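Local coordinates for protein putative peptidase (Chlamydophila abortus, PDB 3CE2) that is a putative zinc-dependent oligopeptidase of the M3B family, thought to degrade small bioactive peptides, at residues L215-T220 with D315-L320; P51-L56 with A118-W123; Q96-Q101 with N369-A374. All coordinates share one frame; numbering follows the deposited sequence.

Interaction 1: residues L215-T220 with D315-L320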
loop_
_atom_site.group_PDB
_atom_site.type_symbol
_atom_site.label_atom_id
_atom_site.label_comp_id
_atom_site.label_asym_id
_atom_site.label_seq_id
_atom_site.Cartn_x
_atom_site.Cartn_y
_atom_site.Cartn_z
ATOM N N LEU A 215 18.984 3.745 8.772
ATOM C CA LEU A 215 20.213 3.056 8.433
ATOM C C LEU A 215 20.845 2.489 9.696
ATOM O O LEU A 215 21.182 1.302 9.752
ATOM C CB LEU A 215 21.183 4.000 7.730
ATOM C CG LEU A 215 22.485 3.328 7.303
ATOM C CD1 LEU A 215 22.212 2.289 6.231
ATOM C CD2 LEU A 215 23.495 4.355 6.822
ATOM N N TYR A 216 20.974 3.325 10.723
ATOM C CA TYR A 216 21.533 2.844 11.973
ATOM C C TYR A 216 20.732 1.726 12.664
ATOM O O TYR A 216 21.333 0.896 13.314
ATOM C CB TYR A 216 21.806 3.972 12.953
ATOM C CG TYR A 216 22.573 5.131 12.398
ATOM C CD1 TYR A 216 23.535 4.969 11.422
ATOM C CD2 TYR A 216 22.346 6.404 12.882
ATOM C CE1 TYR A 216 24.246 6.073 10.927
ATOM C CE2 TYR A 216 23.037 7.498 12.412
ATOM C CZ TYR A 216 23.986 7.341 11.437
ATOM O OH TYR A 216 24.643 8.481 10.996
ATOM N N MET A 217 19.407 1.691 12.526
ATOM C CA MET A 217 18.608 0.555 13.038
ATOM C C MET A 217 19.169 -0.783 12.587
ATOM O O MET A 217 19.037 -1.802 13.278
ATOM C CB MET A 217 17.164 0.588 12.533
ATOM C CG MET A 217 16.346 1.816 12.915
ATOM S SD MET A 217 14.564 1.702 12.535
ATOM C CE MET A 217 14.505 1.028 10.863
ATOM N N GLN A 218 19.751 -0.789 11.396
ATOM C CA GLN A 218 20.215 -2.031 10.804
ATOM C C GLN A 218 21.696 -2.205 11.004
ATOM O O GLN A 218 22.293 -3.099 10.410
ATOM C CB GLN A 218 19.927 -2.056 9.309
ATOM C CG GLN A 218 18.701 -2.840 8.940
ATOM C CD GLN A 218 18.036 -2.252 7.730
ATOM O OE1 GLN A 218 18.538 -1.279 7.155
ATOM N NE2 GLN A 218 16.899 -2.813 7.337
ATOM N N SER A 219 22.302 -1.343 11.815
ATOM C CA SER A 219 23.742 -1.404 11.959
ATOM C C SER A 219 24.218 -2.665 12.657
ATOM O O SER A 219 23.465 -3.410 13.301
ATOM C CB SER A 219 24.291 -0.198 12.702
ATOM O OG SER A 219 25.694 -0.328 12.873
ATOM N N THR A 220 25.512 -2.860 12.543
ATOM C CA THR A 220 26.167 -4.020 13.056
ATOM C C THR A 220 26.797 -3.667 14.400
ATOM O O THR A 220 27.143 -4.534 15.192
ATOM C CB THR A 220 27.204 -4.436 12.024
ATOM O OG1 THR A 220 27.024 -5.816 11.724
ATOM C CG2 THR A 220 28.661 -4.070 12.443
ATOM N N ASP A 315 17.339 -3.615 19.008
ATOM C CA ASP A 315 18.047 -4.819 18.616
ATOM C C ASP A 315 17.279 -5.522 17.524
ATOM O O ASP A 315 17.839 -6.309 16.751
ATOM C CB ASP A 315 18.239 -5.721 19.823
ATOM C CG ASP A 315 19.280 -5.173 20.773
ATOM O OD1 ASP A 315 20.400 -4.849 20.290
ATOM O OD2 ASP A 315 18.972 -5.035 21.982
ATOM N N VAL A 316 15.995 -5.182 17.459
ATOM C CA VAL A 316 15.026 -5.781 16.556
ATOM C C VAL A 316 15.468 -5.906 15.083
ATOM O O VAL A 316 15.108 -6.875 14.421
ATOM C CB VAL A 316 13.705 -4.985 16.614
ATOM C CG1 VAL A 316 12.798 -5.385 15.490
ATOM C CG2 VAL A 316 13.016 -5.146 17.992
ATOM N N TYR A 317 16.237 -4.954 14.557
ATOM C CA TYR A 317 16.584 -5.029 13.135
ATOM C C TYR A 317 18.060 -5.317 12.882
ATOM O O TYR A 317 18.524 -5.285 11.747
ATOM C CB TYR A 317 16.082 -3.795 12.358
ATOM C CG TYR A 317 14.582 -3.565 12.519
ATOM C CD1 TYR A 317 13.650 -4.421 11.928
ATOM C CD2 TYR A 317 14.100 -2.507 13.284
ATOM C CE1 TYR A 317 12.275 -4.219 12.098
ATOM C CE2 TYR A 317 12.738 -2.293 13.464
ATOM C CZ TYR A 317 11.827 -3.144 12.871
ATOM O OH TYR A 317 10.468 -2.922 13.066
ATOM N N ALA A 318 18.796 -5.620 13.945
ATOM C CA ALA A 318 20.188 -6.039 13.822
ATOM C C ALA A 318 20.279 -7.256 12.913
ATOM O O ALA A 318 19.401 -8.118 12.946
ATOM C CB ALA A 318 20.739 -6.378 15.182
ATOM N N PRO A 319 21.338 -7.348 12.105
ATOM C CA PRO A 319 21.464 -8.534 11.266
ATOM C C PRO A 319 22.070 -9.703 12.047
ATOM O O PRO A 319 22.803 -9.489 13.009
ATOM C CB PRO A 319 22.433 -8.097 10.158
ATOM C CG PRO A 319 22.874 -6.707 10.513
ATOM C CD PRO A 319 22.468 -6.434 11.928
ATOM N N LEU A 320 21.759 -10.925 11.630
ATOM C CA LEU A 320 22.316 -12.112 12.260
ATOM C C LEU A 320 23.510 -12.630 11.493
ATOM O O LEU A 320 24.423 -13.200 12.080
ATOM C CB LEU A 320 21.270 -13.207 12.350
ATOM C CG LEU A 320 20.463 -13.235 13.642
ATOM C CD1 LEU A 320 20.143 -11.859 14.076
ATOM C CD2 LEU A 320 19.173 -14.018 13.452
#
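M217 and Y317 make a Met-aromatic contact where the end of helix 210-217 comes up to the loop between helices 292-306 and 330-340. The sulfur lies obliquely to the ring: M217 SD stands 5.2 Å from the centroid of the Y317 ring, 54° off its normal, and its closest approach is 4.3 Å to CD2 of Y317. One face of the ring carries CG1 of V316 over its centre. A long, unbranched, polarisable thioether suits M217, since it spans the gap to an aromatic without demanding exact geometry. CG of Y317 is set anti to the carbonyl carbon (chi1 -55°), from where the ring extends beside M217.

Y317 belongs to a type I beta turn, D315 to A318, closed by A318 N donating to D315 O. The turn brings the backbone of Y317 and A318 up to the chain leaving the helix, with the CA atoms of Q218 and A318 5.0 Å apart. No direct hydrogen bond joins the two segments. Carbon instead meets carbonyl oxygen: Y317 CB lies 3.7 Å from M217 O, and Q218 CG lies 3.7 Å from Y317 O. P319 continues the pattern, its ring laid against the turning backbone with CD 3.5 Å from S219 O and CG 3.7 Å from Q218 O. Proline fits here because it presents a compact apolar ring and has no backbone N-H needing a partner.

Polar linkage comes from outside. R225, on helix 222-237, bonds to S219 O with NH1 and forms a salt bridge to D315 OD1 with NH2, so one guanidinium ties both segments together. The other oxygen of D315, OD2, pairs with R222, and S219 OG bonds to the backbone N of D221; a bound zinc ion lies about 6 Å from the S219 side chain.

Interaction 2: residues P51-L56 with A118-W123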
loop_
_atom_site.group_PDB
_atom_site.type_symbol
_atom_site.label_atom_id
_atom_site.label_comp_id
_atom_site.label_asym_id
_atom_site.label_seq_id
_atom_site.Cartn_x
_atom_site.Cartn_y
_atom_site.Cartn_z
ATOM N N PRO A 51 -17.124 25.191 -20.725
ATOM C CA PRO A 51 -17.046 23.716 -20.583
ATOM C C PRO A 51 -16.467 22.968 -21.793
ATOM O O PRO A 51 -16.857 23.225 -22.933
ATOM C CB PRO A 51 -18.507 23.301 -20.350
ATOM C CG PRO A 51 -19.309 24.380 -20.986
ATOM C CD PRO A 51 -18.524 25.658 -20.781
ATOM N N THR A 52 -15.555 22.034 -21.533
ATOM C CA THR A 52 -14.877 21.275 -22.597
ATOM C C THR A 52 -15.657 20.025 -23.032
ATOM O O THR A 52 -15.520 19.536 -24.155
ATOM C CB THR A 52 -13.477 20.847 -22.136
ATOM O OG1 THR A 52 -12.964 21.823 -21.220
ATOM C CG2 THR A 52 -12.532 20.698 -23.331
ATOM N N TRP A 53 -16.447 19.502 -22.105
ATOM C CA TRP A 53 -17.418 18.467 -22.391
ATOM C C TRP A 53 -18.803 19.019 -22.058
ATOM O O TRP A 53 -19.159 19.153 -20.879
ATOM C CB TRP A 53 -17.109 17.232 -21.552
ATOM C CG TRP A 53 -15.785 16.642 -21.904
ATOM C CD1 TRP A 53 -15.490 15.868 -22.997
ATOM C CD2 TRP A 53 -14.565 16.799 -21.182
ATOM N NE1 TRP A 53 -14.161 15.530 -22.990
ATOM C CE2 TRP A 53 -13.570 16.087 -21.886
ATOM C CE3 TRP A 53 -14.219 17.465 -20.002
ATOM C CZ2 TRP A 53 -12.248 16.015 -21.446
ATOM C CZ3 TRP A 53 -12.907 17.402 -19.562
ATOM C CH2 TRP A 53 -11.933 16.677 -20.285
ATOM N N PRO A 54 -19.581 19.372 -23.093
ATOM C CA PRO A 54 -20.915 19.921 -22.833
ATOM C C PRO A 54 -21.879 18.749 -22.633
ATOM O O PRO A 54 -22.830 18.832 -21.854
ATOM C CB PRO A 54 -21.235 20.722 -24.115
ATOM C CG PRO A 54 -20.126 20.367 -25.141
ATOM C CD PRO A 54 -19.297 19.245 -24.535
ATOM N N ALA A 55 -21.580 17.657 -23.332
ATOM C CA ALA A 55 -22.213 16.359 -23.142
ATOM C C ALA A 55 -22.315 15.925 -21.664
ATOM O O ALA A 55 -23.183 15.139 -21.300
ATOM C CB ALA A 55 -21.459 15.304 -23.953
ATOM N N LEU A 56 -21.435 16.435 -20.814
ATOM C CA LEU A 56 -21.419 16.021 -19.433
ATOM C C LEU A 56 -22.034 17.041 -18.499
ATOM O O LEU A 56 -21.903 16.925 -17.284
ATOM C CB LEU A 56 -19.998 15.693 -18.990
ATOM C CG LEU A 56 -19.420 14.392 -19.553
ATOM C CD1 LEU A 56 -17.908 14.368 -19.431
ATOM C CD2 LEU A 56 -20.026 13.190 -18.839
ATOM N N ALA A 118 -12.428 16.331 -13.916
ATOM C CA ALA A 118 -12.871 16.227 -12.534
ATOM C C ALA A 118 -13.793 17.394 -12.118
ATOM O O ALA A 118 -14.729 17.211 -11.335
ATOM C CB ALA A 118 -11.686 16.075 -11.584
ATOM N N GLU A 119 -13.545 18.590 -12.639
ATOM C CA GLU A 119 -14.398 19.720 -12.285
ATOM C C GLU A 119 -15.714 19.607 -13.026
ATOM O O GLU A 119 -16.789 19.692 -12.435
ATOM C CB GLU A 119 -13.711 21.055 -12.582
ATOM C CG GLU A 119 -12.771 21.507 -11.453
ATOM C CD GLU A 119 -11.608 22.385 -11.934
ATOM O OE1 GLU A 119 -11.524 22.661 -13.167
ATOM O OE2 GLU A 119 -10.783 22.782 -11.069
ATOM N N GLU A 120 -15.633 19.379 -14.325
ATOM C CA GLU A 120 -16.846 19.254 -15.091
ATOM C C GLU A 120 -17.793 18.148 -14.577
ATOM O O GLU A 120 -19.009 18.328 -14.596
ATOM C CB GLU A 120 -16.550 19.151 -16.586
ATOM C CG GLU A 120 -16.723 20.501 -17.275
ATOM C CD GLU A 120 -16.053 20.599 -18.627
ATOM O OE1 GLU A 120 -16.356 19.776 -19.520
ATOM O OE2 GLU A 120 -15.234 21.527 -18.803
ATOM N N THR A 121 -17.244 17.045 -14.067
ATOM C CA THR A 121 -18.067 15.924 -13.627
ATOM C C THR A 121 -18.344 15.917 -12.141
ATOM O O THR A 121 -18.901 14.959 -11.617
ATOM C CB THR A 121 -17.403 14.582 -13.924
ATOM O OG1 THR A 121 -16.214 14.468 -13.137
ATOM C CG2 THR A 121 -17.068 14.440 -15.418
ATOM N N SER A 122 -17.955 16.975 -11.454
ATOM C CA SER A 122 -18.029 16.989 -9.996
ATOM C C SER A 122 -19.461 16.910 -9.471
ATOM O O SER A 122 -19.672 16.677 -8.284
ATOM C CB SER A 122 -17.376 18.264 -9.464
ATOM O OG SER A 122 -17.984 19.401 -10.061
ATOM N N TRP A 123 -20.440 17.118 -10.345
ATOM C CA TRP A 123 -21.841 17.201 -9.916
ATOM C C TRP A 123 -22.460 15.825 -9.759
ATOM O O TRP A 123 -23.412 15.639 -8.995
ATOM C CB TRP A 123 -22.650 17.990 -10.932
ATOM C CG TRP A 123 -22.627 17.376 -12.314
ATOM C CD1 TRP A 123 -21.723 17.620 -13.306
ATOM C CD2 TRP A 123 -23.564 16.428 -12.852
ATOM N NE1 TRP A 123 -22.042 16.895 -14.435
ATOM C CE2 TRP A 123 -23.163 16.150 -14.181
ATOM C CE3 TRP A 123 -24.690 15.774 -12.335
ATOM C CZ2 TRP A 123 -23.856 15.250 -15.006
ATOM C CZ3 TRP A 123 -25.378 14.882 -13.157
ATOM C CH2 TRP A 123 -24.957 14.628 -14.476
#
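E120 and the T52-W53 backbone form the hydrogen-bonded half of this contact, a carboxylate gripping two consecutive peptide N-H groups. T52 N donates to E120 OE2 at 2.8 Å in a nearly straight bond (169°), and W53 N donates to E120 OE1 at 2.6 Å (158°). Both donors approach on the syn side of their oxygen, somewhat out of the carboxylate plane. A weak bond from T52 OG1 to E120 OE2, 3.3 Å long, adds a third donor, the threonine side chain crossing that of E120 at about a right angle. In the same grip, OE1 of E120 sits at the edge of the W53 ring, near its plane, 3.2 Å from CE3. Glutamate suits the place because its chain, extended beyond CG, carries both acceptors from the last turn of helix 101-120 to the loop; the converging N-H dipoles would tend to stabilise its negative charge.

A separate hydrogen bond forms at the other end of segment 51-56. W123 NE1 donates to L56 O at 2.9 Å, bent at the hydrogen but nearly along the C=O axis of the acceptor. Tryptophan is apt, pairing a broad apolar surface with one N-H at its rim.

The apolar contact is between L56 and T121, which lie side by side and point the same way, L56 CD1 being 4.1 Å from T121 CG2. T121, just past the end of helix 101-120, bonds through OG1 back to F117 O in the helix's last turn.

Behind them, W53 meets F117 of helix 101-120 edge-to-face and packs on I79, and L56 lies on L72, L76 and I79, so the loop is pressed into the groove between helices 66-96 and 101-120.

Interaction 3: residues Q96-Q101 with N369-A374; sequences QDITNQ and NKRSGA
I98 and N369 hold the close-packed part of this loop-to-loop contact together. I98 N donates to N369 O at 2.6 Å, an almost straight bond (161°) whose donor is tilted from the carbonyl plane. The same oxygen has D97 CA 3.3 Å away in a CA-H...O contact, and a second such contact brings K370 CA within 3.5 Å of Q96 O, the backbones being nearest at D97 and K370. N369 takes a positive phi of 70°, which asparagine tolerates better than most residues.

Beside the bond, the I98 side chain crosses that of R371 at about a right angle and sets CG2 over the centre of one guanidinium face, 3.7 Å above it. A branched aliphatic residue suits the place: with CG1 between backbone N and carbonyl carbon (chi1 66°), both branches flank N369 O, and CG2 in addition covers the guanidinium. With apolar carbon on a face, the guanidinium keeps its N-H groups for polar partners, and NE forms a salt bridge with D95.

The side formed by T99 and D97 is more exposed and held by few contacts. T99 CG2 rests 3.5 Å from CG of N369, the two side chains crossing at about a right angle. D97 and N369 run side by side with carboxylate and amide planes nearly parallel. The D97 carboxylate bonds within its own type I turn, D97 to N100: OD1 accepts from T99 OG1 at 3.2 Å and, by a weak bond, from T99 N, which closes an Asx turn. N100 then acts as N-cap of helix 101-120.

K370 and R371 thus find their charge partners, D363 and D95, outside the two segments, and cohesion across the contact rests on one backbone hydrogen bond, CA-H...O contacts and aliphatic packing.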
loop_
_atom_site.group_PDB
_atom_site.type_symbol
_atom_site.label_atom_id
_atom_site.label_comp_id
_atom_site.label_asym_id
_atom_site.label_seq_id
_atom_site.Cartn_x
_atom_site.Cartn_y
_atom_site.Cartn_z
ATOM N N GLN A 96 11.205 8.534 -18.226
ATOM C CA GLN A 96 12.425 8.108 -18.914
ATOM C C GLN A 96 13.567 9.104 -18.709
ATOM O O GLN A 96 14.739 8.711 -18.672
ATOM C CB GLN A 96 12.154 7.923 -20.401
ATOM C CG GLN A 96 11.461 6.628 -20.698
ATOM C CD GLN A 96 10.743 6.619 -22.031
ATOM O OE1 GLN A 96 10.101 5.640 -22.377
ATOM N NE2 GLN A 96 10.831 7.711 -22.770
ATOM N N ASP A 97 13.192 10.381 -18.567
ATOM C CA ASP A 97 14.115 11.510 -18.396
ATOM C C ASP A 97 13.358 12.706 -17.806
ATOM O O ASP A 97 12.665 13.424 -18.507
ATOM C CB ASP A 97 14.763 11.872 -19.738
ATOM C CG ASP A 97 15.663 13.105 -19.653
ATOM O OD1 ASP A 97 15.886 13.660 -18.539
ATOM O OD2 ASP A 97 16.142 13.527 -20.732
ATOM N N ILE A 98 13.485 12.922 -16.509
ATOM C CA ILE A 98 12.537 13.799 -15.824
ATOM C C ILE A 98 12.770 15.291 -16.069
ATOM O O ILE A 98 11.937 16.135 -15.720
ATOM C CB ILE A 98 12.451 13.469 -14.331
ATOM C CG1 ILE A 98 13.781 13.775 -13.629
ATOM C CG2 ILE A 98 12.056 11.981 -14.148
ATOM C CD1 ILE A 98 13.762 13.468 -12.098
ATOM N N THR A 99 13.892 15.611 -16.701
ATOM C CA THR A 99 14.208 17.005 -16.988
ATOM C C THR A 99 13.826 17.415 -18.405
ATOM O O THR A 99 13.732 18.596 -18.702
ATOM C CB THR A 99 15.686 17.296 -16.830
ATOM O OG1 THR A 99 16.378 16.739 -17.950
ATOM C CG2 THR A 99 16.218 16.726 -15.517
ATOM N N ASN A 100 13.627 16.444 -19.285
ATOM C CA ASN A 100 13.126 16.748 -20.610
ATOM C C ASN A 100 11.931 17.703 -20.652
ATOM O O ASN A 100 10.892 17.436 -20.036
ATOM C CB ASN A 100 12.755 15.470 -21.317
ATOM C CG ASN A 100 12.474 15.701 -22.766
ATOM O OD1 ASN A 100 11.448 16.279 -23.138
ATOM N ND2 ASN A 100 13.395 15.274 -23.601
ATOM N N GLN A 101 12.063 18.791 -21.413
ATOM C CA GLN A 101 11.083 19.890 -21.367
ATOM C C GLN A 101 9.731 19.550 -21.993
ATOM O O GLN A 101 8.669 19.982 -21.513
ATOM C CB GLN A 101 11.644 21.178 -21.982
ATOM C CG GLN A 101 10.765 22.420 -21.706
ATOM C CD GLN A 101 10.146 22.453 -20.262
ATOM O OE1 GLN A 101 10.864 22.586 -19.246
ATOM N NE2 GLN A 101 8.803 22.352 -20.188
ATOM N N ASN A 369 18.825 10.999 -15.286
ATOM C CA ASN A 369 17.536 11.633 -15.015
ATOM C C ASN A 369 16.267 10.783 -15.167
ATOM O O ASN A 369 15.149 11.328 -15.223
ATOM C CB ASN A 369 17.425 12.927 -15.807
ATOM C CG ASN A 369 18.417 13.977 -15.327
ATOM O OD1 ASN A 369 19.027 14.662 -16.132
ATOM N ND2 ASN A 369 18.593 14.086 -14.007
ATOM N N LYS A 370 16.443 9.460 -15.233
ATOM C CA LYS A 370 15.333 8.530 -15.186
ATOM C C LYS A 370 14.736 8.553 -13.783
ATOM O O LYS A 370 15.483 8.631 -12.818
ATOM C CB LYS A 370 15.821 7.122 -15.517
ATOM C CG LYS A 370 14.676 6.095 -15.645
ATOM C CD LYS A 370 15.241 4.712 -15.905
ATOM C CE LYS A 370 14.180 3.641 -15.916
ATOM N NZ LYS A 370 14.765 2.368 -16.450
ATOM N N ARG A 371 13.407 8.511 -13.660
ATOM C CA ARG A 371 12.756 8.443 -12.338
ATOM C C ARG A 371 13.432 7.373 -11.471
ATOM O O ARG A 371 13.820 6.312 -11.975
ATOM C CB ARG A 371 11.265 8.134 -12.485
ATOM C CG ARG A 371 10.484 8.038 -11.166
ATOM C CD ARG A 371 10.351 9.414 -10.556
ATOM N NE ARG A 371 9.572 10.317 -11.416
ATOM C CZ ARG A 371 9.596 11.652 -11.345
ATOM N NH1 ARG A 371 10.376 12.263 -10.458
ATOM N NH2 ARG A 371 8.849 12.383 -12.170
ATOM N N SER A 372 13.577 7.654 -10.178
ATOM C CA SER A 372 14.185 6.710 -9.221
ATOM C C SER A 372 13.263 5.572 -8.777
ATOM O O SER A 372 12.023 5.641 -8.925
ATOM C CB SER A 372 14.595 7.457 -7.950
ATOM O OG SER A 372 15.931 7.886 -8.050
ATOM N N GLY A 373 13.877 4.561 -8.169
ATOM C CA GLY A 373 13.139 3.462 -7.560
ATOM C C GLY A 373 12.478 2.557 -8.591
ATOM O O GLY A 373 13.091 2.244 -9.617
ATOM N N ALA A 374 11.230 2.161 -8.324
ATOM C CA ALA A 374 10.513 1.171 -9.144
ATOM C C ALA A 374 8.989 1.233 -9.010
ATOM O O ALA A 374 8.458 1.677 -7.988
ATOM C CB ALA A 374 11.000 -0.231 -8.812
#

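How the interactions relate
Interactions 1 and 2 lie on opposite sides of the chain's centre, their centres 53 Å apart, while interaction 3 is 32 Å, centre to centre, from each. None touches another; the nearest atoms of interactions 1 and 3 are still about 16 Å apart. In sequence, interaction 1 is nested within the long loop closed by interaction 3, whereas interactions 2 and 3 cross; helix 101-120 connects segment 96-101 to E120. Their relation to metal differs. Interaction 1 lies close to a bound zinc ion. In interaction 3, segment 369-374 leads to A374, which packs on E403 in the helix carrying zinc ligands H402 and H406. Interaction 2 is remote from the annotated sites.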